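Long-range contact in Lin2722 protein (Listeria innocua, PDB 3DS8), which is of unknown function but belongs to the alpha/beta hydrolase clan and may act as a serine hydrolase: residues Q3-A16 with A57-Q70. Residues are numbered along the deposited sequence; the frame is centred on the assembly and turned at random.
With SO4 (sulfate ion), chain C; SO4 (sulfate ion), chain B.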
loop_
_atom_site.group_PDB
_atom_site.type_symbol
_atom_site.label_atom_id
_atom_site.label_comp_id
_atom_site.label_asym_id
_atom_site.label_seq_id
_atom_site.Cartn_x
_atom_site.Cartn_y
_atom_site.Cartn_z
ATOM N N GLN A 3 -14.472 13.778 3.758
ATOM C CA GLN A 3 -13.661 12.928 4.646
ATOM C C GLN A 3 -12.757 12.096 3.790
ATOM O O GLN A 3 -13.199 11.625 2.712
ATOM C CB GLN A 3 -14.540 11.964 5.435
ATOM C CG GLN A 3 -15.259 12.575 6.625
ATOM C CD GLN A 3 -16.355 11.668 7.143
ATOM O OE1 GLN A 3 -16.352 10.472 6.884
ATOM N NE2 GLN A 3 -17.298 12.234 7.879
ATOM N N ILE A 4 -11.518 11.878 4.234
ATOM C CA ILE A 4 -10.651 10.996 3.486
ATOM C C ILE A 4 -10.312 9.772 4.341
ATOM O O ILE A 4 -9.548 9.870 5.283
ATOM C CB ILE A 4 -9.377 11.684 2.962
ATOM C CG1 ILE A 4 -9.749 12.888 2.067
ATOM C CG2 ILE A 4 -8.567 10.666 2.126
ATOM C CD1 ILE A 4 -8.527 13.545 1.360
ATOM N N PRO A 5 -10.903 8.615 3.999
ATOM C CA PRO A 5 -10.634 7.392 4.742
ATOM C C PRO A 5 -9.244 6.853 4.478
ATOM O O PRO A 5 -8.612 7.184 3.464
ATOM C CB PRO A 5 -11.702 6.408 4.246
ATOM C CG PRO A 5 -12.034 6.893 2.899
ATOM C CD PRO A 5 -11.854 8.394 2.902
ATOM N N ILE A 6 -8.819 5.987 5.370
ATOM C CA ILE A 6 -7.561 5.273 5.216
ATOM C C ILE A 6 -7.872 3.778 5.202
ATOM O O ILE A 6 -8.322 3.234 6.207
ATOM C CB ILE A 6 -6.620 5.570 6.374
ATOM C CG1 ILE A 6 -6.354 7.094 6.502
ATOM C CG2 ILE A 6 -5.343 4.652 6.223
ATOM C CD1 ILE A 6 -5.743 7.465 7.861
ATOM N N ILE A 7 -7.691 3.135 4.050
ATOM C CA ILE A 7 -7.908 1.688 3.926
ATOM C C ILE A 7 -6.617 0.938 4.295
ATOM O O ILE A 7 -5.531 1.231 3.774
ATOM C CB ILE A 7 -8.429 1.289 2.553
ATOM C CG1 ILE A 7 -8.886 -0.166 2.538
ATOM C CG2 ILE A 7 -7.428 1.401 1.451
ATOM C CD1 ILE A 7 -9.867 -0.430 1.454
ATOM N N LEU A 8 -6.741 -0.033 5.182
ATOM C CA LEU A 8 -5.619 -0.901 5.629
ATOM C C LEU A 8 -5.830 -2.287 5.053
ATOM O O LEU A 8 -6.861 -2.954 5.290
ATOM C CB LEU A 8 -5.548 -1.003 7.148
ATOM C CG LEU A 8 -5.427 0.352 7.858
ATOM C CD1 LEU A 8 -5.417 0.117 9.410
ATOM C CD2 LEU A 8 -4.233 1.198 7.350
ATOM N N ILE A 9 -4.820 -2.760 4.322
ATOM C CA ILE A 9 -4.904 -4.048 3.620
ATOM C C ILE A 9 -3.748 -4.966 4.028
ATOM O O ILE A 9 -2.583 -4.585 3.907
ATOM C CB ILE A 9 -4.953 -3.909 2.096
ATOM C CG1 ILE A 9 -6.088 -2.978 1.691
ATOM C CG2 ILE A 9 -5.123 -5.286 1.465
ATOM C CD1 ILE A 9 -6.311 -2.863 0.203
ATOM N N HIS A 10 -4.115 -6.157 4.476
ATOM C CA HIS A 10 -3.193 -7.195 4.918
ATOM C C HIS A 10 -2.386 -7.815 3.756
ATOM O O HIS A 10 -2.699 -7.589 2.576
ATOM C CB HIS A 10 -3.975 -8.283 5.682
ATOM C CG HIS A 10 -5.047 -8.949 4.874
ATOM N ND1 HIS A 10 -4.783 -9.967 3.983
ATOM C CD2 HIS A 10 -6.376 -8.701 4.781
ATOM C CE1 HIS A 10 -5.920 -10.362 3.426
ATOM N NE2 HIS A 10 -6.899 -9.611 3.892
ATOM N N GLY A 11 -1.385 -8.601 4.144
ATOM C CA GLY A 11 -0.589 -9.446 3.265
ATOM C C GLY A 11 -1.245 -10.798 3.094
ATOM O O GLY A 11 -2.281 -11.109 3.716
ATOM N N SER A 12 -0.638 -11.635 2.273
ATOM C CA SER A 12 -1.178 -12.959 2.054
ATOM C C SER A 12 -1.125 -13.732 3.374
ATOM O O SER A 12 -0.179 -13.567 4.208
ATOM C CB SER A 12 -0.508 -13.665 0.859
ATOM O OG SER A 12 0.697 -14.277 1.214
ATOM N N GLY A 13 -2.190 -14.469 3.623
ATOM C CA GLY A 13 -2.382 -15.172 4.859
ATOM C C GLY A 13 -2.995 -14.352 5.974
ATOM O O GLY A 13 -3.379 -14.893 7.026
ATOM N N GLY A 14 -3.144 -13.044 5.746
ATOM C CA GLY A 14 -3.611 -12.134 6.770
ATOM C C GLY A 14 -5.122 -11.935 6.738
ATOM O O GLY A 14 -5.849 -12.659 6.051
ATOM N N ASN A 15 -5.581 -10.964 7.515
ATOM C CA ASN A 15 -7.000 -10.702 7.659
ATOM C C ASN A 15 -7.269 -9.246 8.063
ATOM O O ASN A 15 -6.329 -8.425 8.123
ATOM C CB ASN A 15 -7.629 -11.693 8.626
ATOM C CG ASN A 15 -7.141 -11.550 10.048
ATOM O OD1 ASN A 15 -6.676 -10.526 10.454
ATOM N ND2 ASN A 15 -7.314 -12.627 10.837
ATOM N N ALA A 16 -8.527 -8.927 8.340
ATOM C CA ALA A 16 -8.890 -7.517 8.650
ATOM C C ALA A 16 -8.288 -7.006 9.956
ATOM O O ALA A 16 -8.399 -5.831 10.253
ATOM C CB ALA A 16 -10.439 -7.337 8.634
ATOM N N ALA A 57 -16.781 11.706 11.733
ATOM C CA ALA A 57 -15.586 10.877 11.461
ATOM C C ALA A 57 -14.402 11.693 11.012
ATOM O O ALA A 57 -14.501 12.510 10.102
ATOM C CB ALA A 57 -15.891 9.729 10.435
ATOM N N LYS A 58 -13.253 11.431 11.632
ATOM C CA LYS A 58 -11.992 12.043 11.273
ATOM C C LYS A 58 -11.030 10.973 10.792
ATOM O O LYS A 58 -10.739 10.050 11.516
ATOM C CB LYS A 58 -11.402 12.742 12.493
ATOM C CG LYS A 58 -10.069 13.392 12.270
ATOM C CD LYS A 58 -9.627 14.218 13.488
ATOM C CE LYS A 58 -9.081 13.372 14.635
ATOM N NZ LYS A 58 -8.685 14.222 15.812
ATOM N N ARG A 59 -10.580 11.086 9.553
ATOM C CA ARG A 59 -9.683 10.117 8.914
ATOM C C ARG A 59 -10.112 8.677 9.208
ATOM O O ARG A 59 -9.334 7.851 9.686
ATOM C CB ARG A 59 -8.224 10.386 9.359
ATOM C CG ARG A 59 -7.791 11.801 9.019
ATOM C CD ARG A 59 -7.521 11.900 7.538
ATOM N NE ARG A 59 -6.201 11.363 7.174
ATOM C CZ ARG A 59 -5.893 10.764 6.025
ATOM N NH1 ARG A 59 -6.818 10.460 5.109
ATOM N NH2 ARG A 59 -4.638 10.413 5.811
ATOM N N PRO A 60 -11.356 8.350 8.873
ATOM C CA PRO A 60 -11.870 7.052 9.300
ATOM C C PRO A 60 -11.072 5.911 8.682
ATOM O O PRO A 60 -10.701 5.959 7.516
ATOM C CB PRO A 60 -13.319 7.066 8.826
ATOM C CG PRO A 60 -13.320 8.029 7.702
ATOM C CD PRO A 60 -12.353 9.097 8.089
ATOM N N ILE A 61 -10.796 4.902 9.486
ATOM C CA ILE A 61 -10.045 3.737 9.066
ATOM C C ILE A 61 -10.988 2.626 8.554
ATOM O O ILE A 61 -11.996 2.263 9.191
ATOM C CB ILE A 61 -9.139 3.250 10.214
ATOM C CG1 ILE A 61 -8.048 4.305 10.481
ATOM C CG2 ILE A 61 -8.516 1.852 9.900
ATOM C CD1 ILE A 61 -7.234 3.990 11.711
ATOM N N ILE A 62 -10.655 2.101 7.387
ATOM C CA ILE A 62 -11.339 0.936 6.834
ATOM C C ILE A 62 -10.410 -0.277 6.922
ATOM O O ILE A 62 -9.433 -0.412 6.177
ATOM C CB ILE A 62 -11.786 1.174 5.379
ATOM C CG1 ILE A 62 -12.504 2.531 5.230
ATOM C CG2 ILE A 62 -12.604 -0.069 4.851
ATOM C CD1 ILE A 62 -13.777 2.753 6.021
ATOM N N LYS A 63 -10.686 -1.130 7.889
ATOM C CA LYS A 63 -9.917 -2.350 8.071
ATOM C C LYS A 63 -10.458 -3.370 7.084
ATOM O O LYS A 63 -11.567 -3.858 7.225
ATOM C CB LYS A 63 -10.041 -2.850 9.507
ATOM C CG LYS A 63 -9.543 -1.839 10.518
ATOM C CD LYS A 63 -9.530 -2.410 11.942
ATOM C CE LYS A 63 -9.061 -1.385 12.931
ATOM N NZ LYS A 63 -9.138 -1.914 14.329
ATOM N N PHE A 64 -9.652 -3.706 6.101
ATOM C CA PHE A 64 -10.147 -4.512 4.987
ATOM C C PHE A 64 -9.670 -5.961 5.053
ATOM O O PHE A 64 -8.511 -6.224 5.370
ATOM C CB PHE A 64 -9.740 -3.872 3.659
ATOM C CG PHE A 64 -10.582 -4.305 2.526
ATOM C CD1 PHE A 64 -11.760 -3.639 2.241
ATOM C CD2 PHE A 64 -10.225 -5.399 1.764
ATOM C CE1 PHE A 64 -12.576 -4.044 1.216
ATOM C CE2 PHE A 64 -11.033 -5.818 0.716
ATOM C CZ PHE A 64 -12.220 -5.145 0.441
ATOM N N GLY A 65 -10.544 -6.904 4.705
ATOM C CA GLY A 65 -10.148 -8.291 4.686
ATOM C C GLY A 65 -10.604 -8.989 3.425
ATOM O O GLY A 65 -11.744 -8.880 3.058
ATOM N N PHE A 66 -9.712 -9.744 2.802
ATOM C CA PHE A 66 -10.078 -10.680 1.734
ATOM C C PHE A 66 -10.228 -12.092 2.288
ATOM O O PHE A 66 -9.253 -12.670 2.793
ATOM C CB PHE A 66 -8.979 -10.702 0.681
ATOM C CG PHE A 66 -8.814 -9.419 -0.065
ATOM C CD1 PHE A 66 -9.690 -9.089 -1.071
ATOM C CD2 PHE A 66 -7.791 -8.532 0.245
ATOM C CE1 PHE A 66 -9.547 -7.897 -1.787
ATOM C CE2 PHE A 66 -7.672 -7.323 -0.419
ATOM C CZ PHE A 66 -8.542 -7.024 -1.480
ATOM N N GLU A 67 -11.414 -12.693 2.168
ATOM C CA GLU A 67 -11.579 -14.087 2.628
ATOM C C GLU A 67 -10.618 -15.031 1.873
ATOM O O GLU A 67 -10.084 -15.995 2.446
ATOM C CB GLU A 67 -12.996 -14.599 2.400
ATOM C CG GLU A 67 -13.149 -16.037 2.926
ATOM C CD GLU A 67 -14.551 -16.426 3.420
ATOM O OE1 GLU A 67 -15.546 -15.714 3.144
ATOM O OE2 GLU A 67 -14.633 -17.474 4.108
ATOM N N GLN A 68 -10.429 -14.748 0.596
ATOM C CA GLN A 68 -9.476 -15.476 -0.239
ATOM C C GLN A 68 -8.121 -14.809 -0.067
ATOM O O GLN A 68 -7.677 -14.023 -0.906
ATOM C CB GLN A 68 -9.927 -15.512 -1.701
ATOM C CG GLN A 68 -11.100 -16.485 -1.914
ATOM C CD GLN A 68 -12.440 -15.850 -1.767
ATOM O OE1 GLN A 68 -12.633 -14.704 -2.174
ATOM N NE2 GLN A 68 -13.410 -16.607 -1.236
ATOM N N ASN A 69 -7.485 -15.135 1.052
ATOM C CA ASN A 69 -6.356 -14.343 1.581
ATOM C C ASN A 69 -4.994 -14.792 1.056
ATOM O O ASN A 69 -3.950 -14.298 1.492
ATOM C CB ASN A 69 -6.434 -14.257 3.121
ATOM C CG ASN A 69 -6.061 -15.567 3.828
ATOM O OD1 ASN A 69 -6.046 -16.617 3.223
ATOM N ND2 ASN A 69 -5.848 -15.502 5.149
ATOM N N GLN A 70 -4.999 -15.700 0.078
ATOM C CA GLN A 70 -3.753 -16.080 -0.640
ATOM C C GLN A 70 -3.885 -15.882 -2.144
ATOM O O GLN A 70 -3.026 -16.318 -2.908
ATOM C CB GLN A 70 -3.337 -17.525 -0.353
ATOM C CG GLN A 70 -3.194 -17.829 1.081
ATOM C CD GLN A 70 -1.849 -17.517 1.650
ATOM O OE1 GLN A 70 -1.002 -16.906 1.008
ATOM N NE2 GLN A 70 -1.633 -17.953 2.909
HETATM S S SO4 C . -0.101 -10.032 7.429
HETATM O O1 SO4 C . -0.492 -8.806 7.023
HETATM O O2 SO4 C . 1.361 -10.129 7.731
HETATM O O3 SO4 C . -0.803 -10.400 8.675
HETATM O O4 SO4 C . -0.384 -11.045 6.367
HETATM S S SO4 B . 2.934 -11.606 0.502
HETATM O O1 SO4 B . 3.722 -10.848 -0.495
HETATM O O2 SO4 B . 3.692 -11.804 1.724
HETATM O O3 SO4 B . 1.717 -10.874 0.875
HETATM O O4 SO4 B . 2.600 -12.930 -0.103
HETATM O O HOH W 1 -11.054 13.135 7.188
HETATM O O HOH W 2 -6.254 -5.488 6.709
HETATM O O HOH W 3 -8.637 -12.807 5.495
#
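Ile-6, Ile-7 and Leu-8 pair in parallel with Ile-61, Ile-62 and Lys-63 in an alpha/beta hydrolase fold. Their strands, 6-9 and 61-66, lie inside the mixed sheet, between strands 95-101 and 36-42. Four backbone bonds make the ladder: Ile-6 N to Pro-60 O, Ile-62 N to Ile-6 O, Leu-8 N to Ile-62 O and Phe-64 N to Leu-8 O.

Apolar side chains pack on both faces of the sheet. On one, Leu-8 CD1 meets Ile-61 CG2 at 3.6 Å. On the other, the Ile-7 side chain runs alongside Phe-64, against helix 73-91. With CG1 anti to the backbone N (chi1 -169°) and the chain extended beyond it, Ile-7 CD1 reaches Phe-64 CD1 at 3.8 Å.

Arg-59 bends back at chi2 and chi3 to bring its guanidinium to the start of strand 6-9. Arg-59 NH1 gives a bent bond (141°) of 2.8 Å to Ile-4 O, well above the carbonyl plane. Ile-6 CG1 lies over one guanidinium face, toward its rim. Salt bridges from NE to Glu-240 and from NH2 to Asp-97 help fix the group's rotation.

Beyond the strands, polar bonds join the loop 10-16 to residues 65-70. The type II turn Gly-11 to Gly-14 sits beside Ser-102, His-222 and Asp-188, placed as in the catalytic triad of this fold. Ser-12 N and OG bind a sulfate that His-222 and Asn-103 N also hold, consistent with an oxyanion hole at Ser-12 N and Asn-103 N. Gly-11 N binds a second sulfate, which Ser-18 OG shares. Both ions probably come from the crystallisation liquor. Asn-69 grips the turn twice: its O accepts from Gly-13 N, and its ND2 donates to Gly-14 O in the amide plane. The His-10 ring is held at both nitrogens. ND1 donates to Gly-11 O, while His-10 NE2 accepts from Phe-66 N at 3.0 Å, nearly straight at 171° and in the ring plane.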